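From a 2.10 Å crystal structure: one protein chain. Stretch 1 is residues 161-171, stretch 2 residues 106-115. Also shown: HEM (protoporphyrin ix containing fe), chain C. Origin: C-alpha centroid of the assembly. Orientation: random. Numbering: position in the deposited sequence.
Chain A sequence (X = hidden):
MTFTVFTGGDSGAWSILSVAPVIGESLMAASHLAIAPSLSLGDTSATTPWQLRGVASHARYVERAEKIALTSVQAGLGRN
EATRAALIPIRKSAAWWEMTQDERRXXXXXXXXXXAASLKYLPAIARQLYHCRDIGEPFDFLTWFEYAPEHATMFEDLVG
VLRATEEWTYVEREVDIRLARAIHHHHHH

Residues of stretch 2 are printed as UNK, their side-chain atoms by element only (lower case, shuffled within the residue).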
# COMPACT_ATOMS: atom_id res chain seq x y z
N VAL A 161 -11.72 6.34 3.14
CA VAL A 161 -11.46 7.77 3.19
C VAL A 161 -10.51 8.20 2.05
O VAL A 161 -10.76 9.18 1.34
CB VAL A 161 -10.85 8.12 4.57
CG1 VAL A 161 -10.02 9.40 4.52
CG2 VAL A 161 -11.94 8.23 5.61
N LEU A 162 -9.41 7.47 1.87
CA LEU A 162 -8.42 7.85 0.88
C LEU A 162 -9.00 7.66 -0.50
O LEU A 162 -8.73 8.45 -1.41
CB LEU A 162 -7.14 7.03 1.04
CG LEU A 162 -6.31 7.41 2.26
CD1 LEU A 162 -5.23 6.38 2.51
CD2 LEU A 162 -5.70 8.80 2.08
N ARG A 163 -9.79 6.60 -0.67
CA ARG A 163 -10.40 6.33 -1.96
C ARG A 163 -11.42 7.40 -2.36
O ARG A 163 -11.83 7.45 -3.52
CB ARG A 163 -11.02 4.93 -2.01
CG ARG A 163 -9.97 3.87 -2.30
CD ARG A 163 -10.46 2.43 -2.17
NE ARG A 163 -9.32 1.53 -2.33
CZ ARG A 163 -9.30 0.24 -1.98
NH1 ARG A 163 -10.37 -0.34 -1.45
NH2 ARG A 163 -8.19 -0.46 -2.18
N ALA A 164 -11.81 8.28 -1.43
CA ALA A 164 -12.72 9.39 -1.79
C ALA A 164 -11.97 10.67 -2.21
O ALA A 164 -12.60 11.67 -2.51
CB ALA A 164 -13.68 9.72 -0.64
N THR A 165 -10.64 10.65 -2.22
CA THR A 165 -9.86 11.88 -2.39
C THR A 165 -9.61 12.18 -3.85
O THR A 165 -9.81 11.32 -4.72
CB THR A 165 -8.55 11.80 -1.65
OG1 THR A 165 -7.75 10.73 -2.18
CG2 THR A 165 -8.81 11.55 -0.15
N GLU A 166 -9.24 13.43 -4.13
CA GLU A 166 -8.87 13.84 -5.48
C GLU A 166 -7.66 13.02 -5.96
O GLU A 166 -7.58 12.63 -7.13
CB GLU A 166 -8.55 15.34 -5.52
CG GLU A 166 -8.23 15.88 -6.93
CD GLU A 166 -8.03 17.39 -6.95
OE1 GLU A 166 -8.65 18.09 -6.12
OE2 GLU A 166 -7.23 17.90 -7.79
N GLU A 167 -6.72 12.75 -5.05
CA GLU A 167 -5.60 11.89 -5.40
C GLU A 167 -6.11 10.59 -6.04
O GLU A 167 -5.57 10.15 -7.05
CB GLU A 167 -4.73 11.56 -4.19
CG GLU A 167 -3.67 10.49 -4.52
CD GLU A 167 -2.68 10.23 -3.39
OE1 GLU A 167 -2.91 10.73 -2.27
OE2 GLU A 167 -1.66 9.54 -3.63
N TRP A 168 -7.15 10.00 -5.47
CA TRP A 168 -7.60 8.70 -5.95
C TRP A 168 -8.32 8.72 -7.29
O TRP A 168 -8.49 7.66 -7.90
CB TRP A 168 -8.43 7.95 -4.90
CG TRP A 168 -7.63 6.75 -4.36
CD1 TRP A 168 -7.80 5.42 -4.68
CD2 TRP A 168 -6.51 6.80 -3.46
NE1 TRP A 168 -6.87 4.65 -4.01
CE2 TRP A 168 -6.08 5.47 -3.25
CE3 TRP A 168 -5.86 7.84 -2.79
CZ2 TRP A 168 -5.01 5.15 -2.40
CZ3 TRP A 168 -4.80 7.53 -1.93
CH2 TRP A 168 -4.38 6.19 -1.76
N THR A 169 -8.72 9.91 -7.76
CA THR A 169 -9.36 9.99 -9.07
C THR A 169 -8.36 9.64 -10.15
O THR A 169 -8.75 9.34 -11.28
CB THR A 169 -9.95 11.41 -9.37
OG1 THR A 169 -8.89 12.36 -9.41
CG2 THR A 169 -10.97 11.83 -8.32
N TYR A 170 -7.08 9.67 -9.81
CA TYR A 170 -6.03 9.28 -10.75
C TYR A 170 -5.65 7.78 -10.71
O TYR A 170 -4.79 7.33 -11.48
CB TYR A 170 -4.77 10.11 -10.50
CG TYR A 170 -4.96 11.58 -10.78
CD1 TYR A 170 -4.75 12.10 -12.07
CD2 TYR A 170 -5.33 12.46 -9.78
CE1 TYR A 170 -4.93 13.47 -12.34
CE2 TYR A 170 -5.52 13.83 -10.04
CZ TYR A 170 -5.31 14.31 -11.32
OH TYR A 170 -5.50 15.65 -11.56
N VAL A 171 -6.26 7.00 -9.82
CA VAL A 171 -5.96 5.56 -9.77
C VAL A 171 -6.75 4.80 -10.83
O VAL A 171 -7.97 4.91 -10.89
CB VAL A 171 -6.25 4.96 -8.38
CG1 VAL A 171 -6.10 3.44 -8.40
CG2 VAL A 171 -5.33 5.58 -7.36
N UNK A 106 0.69 19.03 -4.57
CA UNK A 106 -0.51 19.78 -4.18
C UNK A 106 -1.76 18.89 -4.08
O UNK A 106 -2.51 18.96 -3.11
c UNK A 106 -0.75 20.95 -5.18
N UNK A 107 -1.98 18.06 -5.09
CA UNK A 107 -3.05 17.07 -5.04
C UNK A 107 -2.86 16.09 -3.89
O UNK A 107 -3.79 15.87 -3.11
c UNK A 107 -4.10 15.12 -6.26
c UNK A 107 -3.12 16.30 -6.37
c UNK A 107 -3.51 17.27 -7.50
c UNK A 107 -3.52 16.64 -8.88
N UNK A 108 -1.66 15.51 -3.78
CA UNK A 108 -1.36 14.49 -2.78
C UNK A 108 -1.61 15.02 -1.38
O UNK A 108 -2.30 14.38 -0.60
c UNK A 108 0.45 11.78 -1.82
c UNK A 108 0.10 14.03 -2.94
c UNK A 108 1.85 12.92 0.28
c UNK A 108 1.66 11.55 0.25
c UNK A 108 1.34 13.72 -0.75
c UNK A 108 0.97 10.98 -0.80
c UNK A 108 0.62 13.16 -1.80
N UNK A 109 -1.05 16.17 -1.04
CA UNK A 109 -1.21 16.68 0.31
C UNK A 109 -2.21 17.85 0.43
O UNK A 109 -3.17 17.78 1.20
o UNK A 109 -0.60 15.10 2.74
o UNK A 109 -0.88 16.51 4.38
c UNK A 109 -0.50 16.25 3.22
c UNK A 109 0.11 17.37 2.38
c UNK A 109 0.15 17.05 0.89
N UNK A 110 -2.02 18.94 -0.32
CA UNK A 110 -2.83 20.13 -0.05
C UNK A 110 -4.32 19.90 -0.31
O UNK A 110 -5.14 20.38 0.44
c UNK A 110 -2.31 21.34 -0.82
o UNK A 110 -0.25 22.48 -1.14
o UNK A 110 -0.47 21.35 0.73
c UNK A 110 -0.91 21.75 -0.37
N UNK A 111 -4.66 19.13 -1.34
CA UNK A 111 -6.04 18.82 -1.63
C UNK A 111 -6.49 17.49 -0.99
O UNK A 111 -7.59 17.42 -0.45
c UNK A 111 -5.33 20.89 -6.20
c UNK A 111 -6.08 19.86 -5.36
c UNK A 111 -6.26 18.75 -3.13
n UNK A 111 -5.73 20.84 -7.65
c UNK A 111 -5.77 19.97 -3.88
N UNK A 112 -5.67 16.45 -1.05
CA UNK A 112 -6.10 15.15 -0.52
C UNK A 112 -5.68 14.94 0.93
O UNK A 112 -6.18 14.05 1.57
c UNK A 112 -5.58 13.99 -1.39
o UNK A 112 -5.96 14.15 -2.75
N UNK A 113 -4.76 15.76 1.44
CA UNK A 113 -4.27 15.60 2.81
C UNK A 113 -3.90 14.16 3.16
O UNK A 113 -4.18 13.67 4.26
c UNK A 113 -5.32 16.09 3.79
n UNK A 113 -6.86 19.32 2.99
n UNK A 113 -4.98 18.58 3.70
c UNK A 113 -5.79 17.48 3.52
c UNK A 113 -6.98 17.95 3.07
c UNK A 113 -5.65 19.67 3.38
N UNK A 114 -3.26 13.48 2.21
CA UNK A 114 -2.88 12.08 2.37
C UNK A 114 -2.17 11.86 3.69
O UNK A 114 -2.44 10.90 4.40
c UNK A 114 -1.70 8.19 0.22
c UNK A 114 -1.73 10.19 1.14
n UNK A 114 -2.01 9.45 0.01
n UNK A 114 -1.22 8.07 1.45
c UNK A 114 -1.96 11.66 1.22
c UNK A 114 -1.22 9.31 2.04
N UNK A 115 -1.24 12.75 4.01
CA UNK A 115 -0.46 12.57 5.21
C UNK A 115 -1.25 13.03 6.41
O UNK A 115 -1.47 12.25 7.34
c UNK A 115 0.87 13.31 5.14
c UNK A 115 1.64 13.14 6.45
c UNK A 115 1.71 12.75 3.98
c UNK A 115 3.08 13.41 3.80
CHA HEM C . 2.46 7.52 -0.11
CHB HEM C . 1.52 8.05 4.55
CHC HEM C . -2.09 4.81 4.19
CHD HEM C . -1.30 4.55 -0.47
C1A HEM C . 2.48 7.89 1.19
C2A HEM C . 3.47 8.83 1.70
C3A HEM C . 3.25 8.99 3.02
C4A HEM C . 2.09 8.16 3.34
CMA HEM C . 4.06 9.94 3.99
CAA HEM C . 4.51 9.48 0.78
CBA HEM C . 5.87 8.80 0.79
CGA HEM C . 6.79 9.70 -0.01
O1A HEM C . 7.16 9.26 -1.12
O2A HEM C . 7.13 10.85 0.42
C1B HEM C . 0.50 7.20 4.78
C2B HEM C . 0.03 6.93 6.12
C3B HEM C . -0.93 6.02 6.02
C4B HEM C . -1.13 5.70 4.62
CMB HEM C . 0.55 7.53 7.45
CAB HEM C . -1.69 5.46 7.24
CBB HEM C . -1.80 4.14 7.40
C1C HEM C . -2.23 4.46 2.90
C2C HEM C . -3.19 3.52 2.32
C3C HEM C . -2.91 3.44 1.02
C4C HEM C . -1.82 4.36 0.76
CMC HEM C . -4.24 2.71 3.13
CAC HEM C . -3.59 2.63 -0.10
CBC HEM C . -4.88 2.29 0.03
C1D HEM C . -0.22 5.26 -0.81
C2D HEM C . 0.28 5.35 -2.16
C3D HEM C . 1.47 6.28 -2.02
C4D HEM C . 1.52 6.66 -0.63
CMD HEM C . -0.22 4.66 -3.48
CAD HEM C . 2.41 6.76 -3.13
CBD HEM C . 1.85 8.11 -3.61
CGD HEM C . 2.62 8.56 -4.83
O1D HEM C . 3.86 8.63 -4.74
O2D HEM C . 1.99 8.86 -5.89
NA HEM C . 1.63 7.46 2.22
NB HEM C . -0.22 6.44 3.86
NC HEM C . -1.42 4.96 1.92
ND HEM C . 0.52 6.06 0.07
FE HEM C . -0.04 6.29 1.88
O HOH W 1 -9.55 15.48 -1.80

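Position 106 carries one side-chain carbon and nothing more. It lies out of reach of stretch 1. A lone CB makes it Ala106.

Position 107 has four carbons, forked at the first, with one arm two carbons long. The side chain points toward stretch 1 and packs against Glu166, Glu167 and Tyr170. A beta-branched chain of four carbons is isoleucine, so this is Ile107. Its CD1 lies 3.6 Å from Tyr170 CE2, and its CG2 lies 3.7 Å from Glu167 CA.

Position 108 has one carbon followed by a ring of six carbons. The ring touches the carboxylate of Glu167 on stretch 1. No oxygen is attached to the ring, which excludes tyrosine. The residue is Phe108. Its CD1 is 3.5 Å from Glu167 OE1, and its CZ is 3.6 Å from HEM CAA, so the ring touches both the carboxylate and the haem periphery.

Position 109 has three carbons, the third carrying two oxygens. It points away from stretch 1 and does not touch it. This is Glu109. Its OE2 accepts a hydrogen bond from the backbone N of position 115, at 2.7 Å.

Position 110 has two carbons, the second carrying two oxygens. It is exposed and out of reach of stretch 1. The shorter acid is Asp110.

Position 111 has four carbons in a row ending in nitrogen. The chain points toward stretch 1 and runs along Glu166. This is Lys111. Its NZ forms a salt bridge with Glu166 OE2 at 3.3 Å, and the hydrogen bond within it is weak.

Position 112 has one carbon and one oxygen. The oxygen approaches the backbone of stretch 1 at Glu167. This is Ser112. Its OG accepts a hydrogen bond from Glu167 N at 2.8 Å and donates one to Ile107 O, also at 2.8 Å.

Position 113 has one carbon and a five-membered ring of three carbons and two nitrogens. The ring is exposed and makes no contact with stretch 1. It is His113. Its positive phi marks the departure from helical geometry.

Position 114 has the same atoms, but here the ring is buried. One nitrogen faces Glu167 and the other faces the iron. This is His114. NE2 binds HEM FE at 2.2 Å, while ND1 donates to Glu167 OE1 at 2.8 Å, with a nearly straight angle of 170°. Leu162 CD2 sits over one face of the ring, 4.3 Å from its centroid.

Position 115 has four carbons, forked at the first, with one longer arm. It points away from stretch 1. This is Ile115, whose CD1 lies 3.6 Å from HEM CMA.

The contact centres on Glu167. Its backbone N is held by Ser112, and its carboxylate holds the iron-bound His114. Leu162 over the ring face and Trp168 at the ring's rim add packing around this histidine. Ile107 supplies an apolar contact to Tyr170. Toward the surface, Lys111 pairs with Glu166, and a water joins Lys111 O to Glu166 N.

Stretch 2, residues 106-115: AIFEDKSHHI
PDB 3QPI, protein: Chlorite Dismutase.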